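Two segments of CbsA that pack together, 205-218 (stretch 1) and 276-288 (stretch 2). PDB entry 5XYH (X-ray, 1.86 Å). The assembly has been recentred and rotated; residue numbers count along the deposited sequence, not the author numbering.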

# COMPACT_ATOMS: atom_id res chain seq x y z
N ASN A 205 -20.17 -5.89 6.52
CA ASN A 205 -19.17 -4.83 6.38
C ASN A 205 -19.28 -4.12 5.04
O ASN A 205 -18.87 -2.96 4.94
CB ASN A 205 -17.76 -5.40 6.54
CG ASN A 205 -17.46 -5.86 7.95
OD1 ASN A 205 -18.03 -5.36 8.92
ND2 ASN A 205 -16.53 -6.82 8.08
N MET A 206 -19.80 -4.78 4.02
CA MET A 206 -19.74 -4.21 2.67
C MET A 206 -20.54 -2.90 2.58
O MET A 206 -20.02 -1.88 2.13
CB MET A 206 -20.22 -5.24 1.65
CG MET A 206 -20.30 -4.73 0.21
SD MET A 206 -18.67 -4.39 -0.51
CE MET A 206 -18.47 -5.81 -1.59
N THR A 207 -21.79 -2.92 3.03
CA THR A 207 -22.61 -1.71 2.96
C THR A 207 -22.00 -0.52 3.68
O THR A 207 -21.87 0.56 3.05
CB THR A 207 -24.03 -2.00 3.46
OG1 THR A 207 -24.71 -2.80 2.49
CG2 THR A 207 -24.80 -0.70 3.70
N PRO A 208 -21.58 -0.61 4.95
CA PRO A 208 -20.93 0.57 5.56
C PRO A 208 -19.62 0.94 4.88
O PRO A 208 -19.30 2.13 4.81
CB PRO A 208 -20.73 0.16 7.03
CG PRO A 208 -20.78 -1.34 7.03
CD PRO A 208 -21.72 -1.72 5.91
N ALA A 209 -18.87 -0.03 4.35
CA ALA A 209 -17.62 0.29 3.67
C ALA A 209 -17.89 1.11 2.42
O ALA A 209 -17.38 2.22 2.25
CB ALA A 209 -16.86 -0.98 3.32
N ILE A 210 -18.71 0.56 1.52
CA ILE A 210 -19.07 1.28 0.30
C ILE A 210 -19.72 2.62 0.65
O ILE A 210 -19.34 3.66 0.10
CB ILE A 210 -19.99 0.42 -0.58
CG1 ILE A 210 -19.29 -0.88 -0.99
CG2 ILE A 210 -20.48 1.21 -1.77
CD1 ILE A 210 -17.93 -0.70 -1.64
N SER A 211 -20.69 2.63 1.57
CA SER A 211 -21.35 3.89 1.88
C SER A 211 -20.41 4.89 2.54
O SER A 211 -20.56 6.10 2.34
CB SER A 211 -22.58 3.65 2.76
OG SER A 211 -22.23 3.70 4.13
N LEU A 212 -19.42 4.41 3.30
CA LEU A 212 -18.42 5.30 3.89
C LEU A 212 -17.61 5.99 2.81
O LEU A 212 -17.51 7.22 2.78
CB LEU A 212 -17.49 4.53 4.83
CG LEU A 212 -16.28 5.30 5.36
CD1 LEU A 212 -16.71 6.50 6.16
CD2 LEU A 212 -15.40 4.37 6.20
N TYR A 213 -16.99 5.22 1.91
CA TYR A 213 -16.21 5.84 0.85
C TYR A 213 -17.09 6.73 -0.02
O TYR A 213 -16.68 7.82 -0.42
CB TYR A 213 -15.52 4.76 -0.00
CG TYR A 213 -14.26 4.23 0.66
CD1 TYR A 213 -14.33 3.27 1.67
CD2 TYR A 213 -13.02 4.71 0.30
CE1 TYR A 213 -13.17 2.79 2.28
CE2 TYR A 213 -11.86 4.24 0.90
CZ TYR A 213 -11.93 3.29 1.89
OH TYR A 213 -10.75 2.86 2.47
N THR A 214 -18.32 6.29 -0.29
CA THR A 214 -19.19 7.11 -1.13
C THR A 214 -19.53 8.42 -0.43
O THR A 214 -19.41 9.51 -1.02
CB THR A 214 -20.46 6.33 -1.48
OG1 THR A 214 -20.10 5.15 -2.20
CG2 THR A 214 -21.38 7.18 -2.35
N ARG A 215 -19.91 8.35 0.85
CA ARG A 215 -20.26 9.55 1.60
C ARG A 215 -19.10 10.52 1.70
O ARG A 215 -19.29 11.74 1.56
CB ARG A 215 -20.74 9.14 3.00
CG ARG A 215 -21.02 10.28 3.92
CD ARG A 215 -21.63 9.76 5.22
NE ARG A 215 -20.68 9.01 6.04
CZ ARG A 215 -20.71 7.69 6.22
NH1 ARG A 215 -21.64 6.96 5.61
NH2 ARG A 215 -19.82 7.11 7.01
N VAL A 216 -17.88 10.02 1.91
CA VAL A 216 -16.74 10.93 2.08
C VAL A 216 -16.43 11.64 0.78
O VAL A 216 -16.28 12.87 0.75
CB VAL A 216 -15.51 10.16 2.60
CG1 VAL A 216 -14.26 11.06 2.51
CG2 VAL A 216 -15.74 9.70 4.03
N VAL A 217 -16.29 10.90 -0.33
CA VAL A 217 -15.91 11.54 -1.58
C VAL A 217 -17.07 12.37 -2.13
O VAL A 217 -16.85 13.44 -2.72
CB VAL A 217 -15.41 10.51 -2.60
CG1 VAL A 217 -14.86 11.21 -3.83
CG2 VAL A 217 -14.36 9.61 -1.97
N GLN A 218 -18.31 11.92 -1.94
CA GLN A 218 -19.45 12.69 -2.45
C GLN A 218 -19.51 14.06 -1.79
O GLN A 218 -19.89 15.04 -2.44
CB GLN A 218 -20.76 11.93 -2.23
CG GLN A 218 -21.98 12.69 -2.72
CD GLN A 218 -23.29 11.92 -2.55
OE1 GLN A 218 -23.31 10.77 -2.09
NE2 GLN A 218 -24.40 12.56 -2.93
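Stretch 2, residues 276-288: EVLYNAFVGAGWP

Two helices that cross steeply diverge quickly, and contact beyond the crossing often depends on longer side chains or on a change of backbone direction. Segments 205-218 and 276-288 of CbsA, at least 68 residues apart in sequence wherever they touch, illustrate the principle. Stretch 1 is helical through to Q218, its backbone bonds running from A209 N to N205 O (3.0 Å) as far as Q218 N to T214 O (2.8 Å). Stretch 2 continues a helix that begins earlier in the chain and extends to G284. The two axes approach to 10.1 Å, with a signed crossing angle of -63° between their N-to-C directions. The backbones come nearest at I210 and F282, whose CA atoms are 6.5 Å apart.

Beyond G284 the second helix ends in a Schellman motif. G286 has positive phi (99°), and two bonds reach back into the last turn: W287 N to F282 O at 3.0 Å and G286 N to V283 O at 3.0 Å. At these backbone angles a CB would be jammed against the carbonyl oxygen of A285, so the conformation itself calls for glycine. W287 then follows in an extended conformation, with its indole reaching back to the first helix.

The side chains form a continuous strip that runs in the same order along both segments. At its beginning M206 leaves its CA sideways, but its end comes nearer the second helix: CE lies 3.6 Å from V277 CG1 and 3.8 Å from A281 CB. One turn later I210, which has the largest area covered by the other stretch, occupies the crossing. Its CD1 is 3.8 Å from A281 CB and 4.2 Å from L278 CD2, and it sits almost squarely over one face of the F282 ring, 3.7 Å from the ring centroid and 12° off the normal. This is a CH-pi contact, in which a methyl group packs against the aromatic pi cloud. I210 CG2 meets A285 CB at 3.5 Å. A281 and A285, small and both directed toward stretch 1, lie against the isoleucine, which packs close to the second backbone.

The F282 ring also receives Y213 at its edge, with Y213 CB 3.7 Å from F282 CE1. The tyrosine's CA-to-CB bond points toward stretch 2, although the end of the side chain leads away.

The far end of the strip belongs to W287, whose indole is buried and is met along its edge. Its NE1 donates a nearly linear hydrogen bond to T214 OG1 (2.9 Å, 172°), the only one between the segments. T214 OG1 in turn donates to I210 O at 2.8 Å, so the threonine hydroxyl relays the indole's bond to the backbone of its own helix. V217 CG2 adds an apolar contact with W287 CH2 at 3.9 Å. In all, 472 Å² is buried, summed over both sides: a largely apolar contact with one directional polar link.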

# COMPACT_ATOMS: atom_id res chain seq x y z
N GLU A 276 -12.11 -6.57 -8.05
CA GLU A 276 -13.32 -6.74 -8.85
C GLU A 276 -14.57 -6.69 -7.98
O GLU A 276 -15.58 -6.08 -8.35
CB GLU A 276 -13.26 -8.04 -9.63
CG GLU A 276 -14.48 -8.33 -10.51
CD GLU A 276 -14.69 -7.31 -11.66
OE1 GLU A 276 -13.75 -6.53 -12.00
OE2 GLU A 276 -15.81 -7.31 -12.24
N VAL A 277 -14.52 -7.34 -6.82
CA VAL A 277 -15.64 -7.28 -5.89
C VAL A 277 -15.94 -5.83 -5.51
O VAL A 277 -17.10 -5.40 -5.51
CB VAL A 277 -15.33 -8.15 -4.66
CG1 VAL A 277 -16.12 -7.71 -3.46
CG2 VAL A 277 -15.58 -9.62 -4.99
N LEU A 278 -14.90 -5.05 -5.23
CA LEU A 278 -15.10 -3.65 -4.86
C LEU A 278 -15.63 -2.84 -6.04
O LEU A 278 -16.57 -2.05 -5.89
CB LEU A 278 -13.80 -3.05 -4.34
CG LEU A 278 -13.41 -3.52 -2.94
CD1 LEU A 278 -12.08 -2.91 -2.51
CD2 LEU A 278 -14.50 -3.16 -1.94
N TYR A 279 -15.03 -3.03 -7.22
CA TYR A 279 -15.47 -2.32 -8.42
C TYR A 279 -16.97 -2.48 -8.64
O TYR A 279 -17.70 -1.50 -8.84
CB TYR A 279 -14.69 -2.82 -9.64
CG TYR A 279 -15.22 -2.23 -10.92
CD1 TYR A 279 -14.76 -1.00 -11.39
CD2 TYR A 279 -16.21 -2.89 -11.66
CE1 TYR A 279 -15.26 -0.44 -12.56
CE2 TYR A 279 -16.72 -2.33 -12.83
CZ TYR A 279 -16.24 -1.11 -13.28
OH TYR A 279 -16.73 -0.55 -14.43
N ASN A 280 -17.46 -3.73 -8.59
CA ASN A 280 -18.88 -3.98 -8.82
C ASN A 280 -19.75 -3.34 -7.75
O ASN A 280 -20.82 -2.80 -8.04
CB ASN A 280 -19.14 -5.48 -8.90
CG ASN A 280 -18.58 -6.09 -10.14
OD1 ASN A 280 -18.55 -5.45 -11.19
ND2 ASN A 280 -18.09 -7.32 -10.05
N ALA A 281 -19.29 -3.38 -6.51
CA ALA A 281 -20.06 -2.76 -5.44
C ALA A 281 -20.11 -1.24 -5.60
O ALA A 281 -21.14 -0.62 -5.31
CB ALA A 281 -19.46 -3.14 -4.09
N PHE A 282 -19.00 -0.62 -6.03
CA PHE A 282 -19.01 0.84 -6.17
C PHE A 282 -19.88 1.26 -7.35
O PHE A 282 -20.67 2.21 -7.24
CB PHE A 282 -17.59 1.38 -6.32
CG PHE A 282 -16.89 1.59 -5.01
CD1 PHE A 282 -17.39 2.49 -4.08
CD2 PHE A 282 -15.75 0.87 -4.70
CE1 PHE A 282 -16.75 2.67 -2.86
CE2 PHE A 282 -15.11 1.06 -3.50
CZ PHE A 282 -15.61 1.95 -2.57
N VAL A 283 -19.77 0.56 -8.47
CA VAL A 283 -20.68 0.83 -9.57
C VAL A 283 -22.13 0.63 -9.12
O VAL A 283 -23.02 1.41 -9.49
CB VAL A 283 -20.30 -0.05 -10.78
CG1 VAL A 283 -21.36 0.04 -11.86
CG2 VAL A 283 -18.94 0.40 -11.33
N GLY A 284 -22.37 -0.37 -8.27
CA GLY A 284 -23.70 -0.55 -7.72
C GLY A 284 -24.15 0.61 -6.86
O GLY A 284 -25.35 0.91 -6.79
N ALA A 285 -23.21 1.27 -6.19
CA ALA A 285 -23.53 2.44 -5.39
C ALA A 285 -23.62 3.72 -6.22
O ALA A 285 -23.82 4.79 -5.65
CB ALA A 285 -22.48 2.63 -4.29
N GLY A 286 -23.46 3.63 -7.54
CA GLY A 286 -23.61 4.79 -8.40
C GLY A 286 -22.33 5.49 -8.82
O GLY A 286 -22.40 6.60 -9.35
N TRP A 287 -21.17 4.88 -8.59
CA TRP A 287 -19.91 5.43 -9.07
C TRP A 287 -19.81 5.25 -10.59
O TRP A 287 -20.39 4.31 -11.14
CB TRP A 287 -18.72 4.73 -8.40
CG TRP A 287 -18.48 5.11 -6.95
CD1 TRP A 287 -19.26 4.78 -5.88
CD2 TRP A 287 -17.41 5.90 -6.44
NE1 TRP A 287 -18.74 5.32 -4.73
CE2 TRP A 287 -17.60 6.00 -5.04
CE3 TRP A 287 -16.30 6.53 -7.02
CZ2 TRP A 287 -16.71 6.71 -4.22
CZ3 TRP A 287 -15.43 7.23 -6.20
CH2 TRP A 287 -15.64 7.31 -4.81
N PRO A 288 -19.07 6.12 -11.28
CA PRO A 288 -18.93 5.97 -12.73
C PRO A 288 -18.19 4.69 -13.09
O PRO A 288 -17.29 4.24 -12.37
CB PRO A 288 -18.13 7.21 -13.15
CG PRO A 288 -17.44 7.64 -11.92
CD PRO A 288 -18.37 7.32 -10.79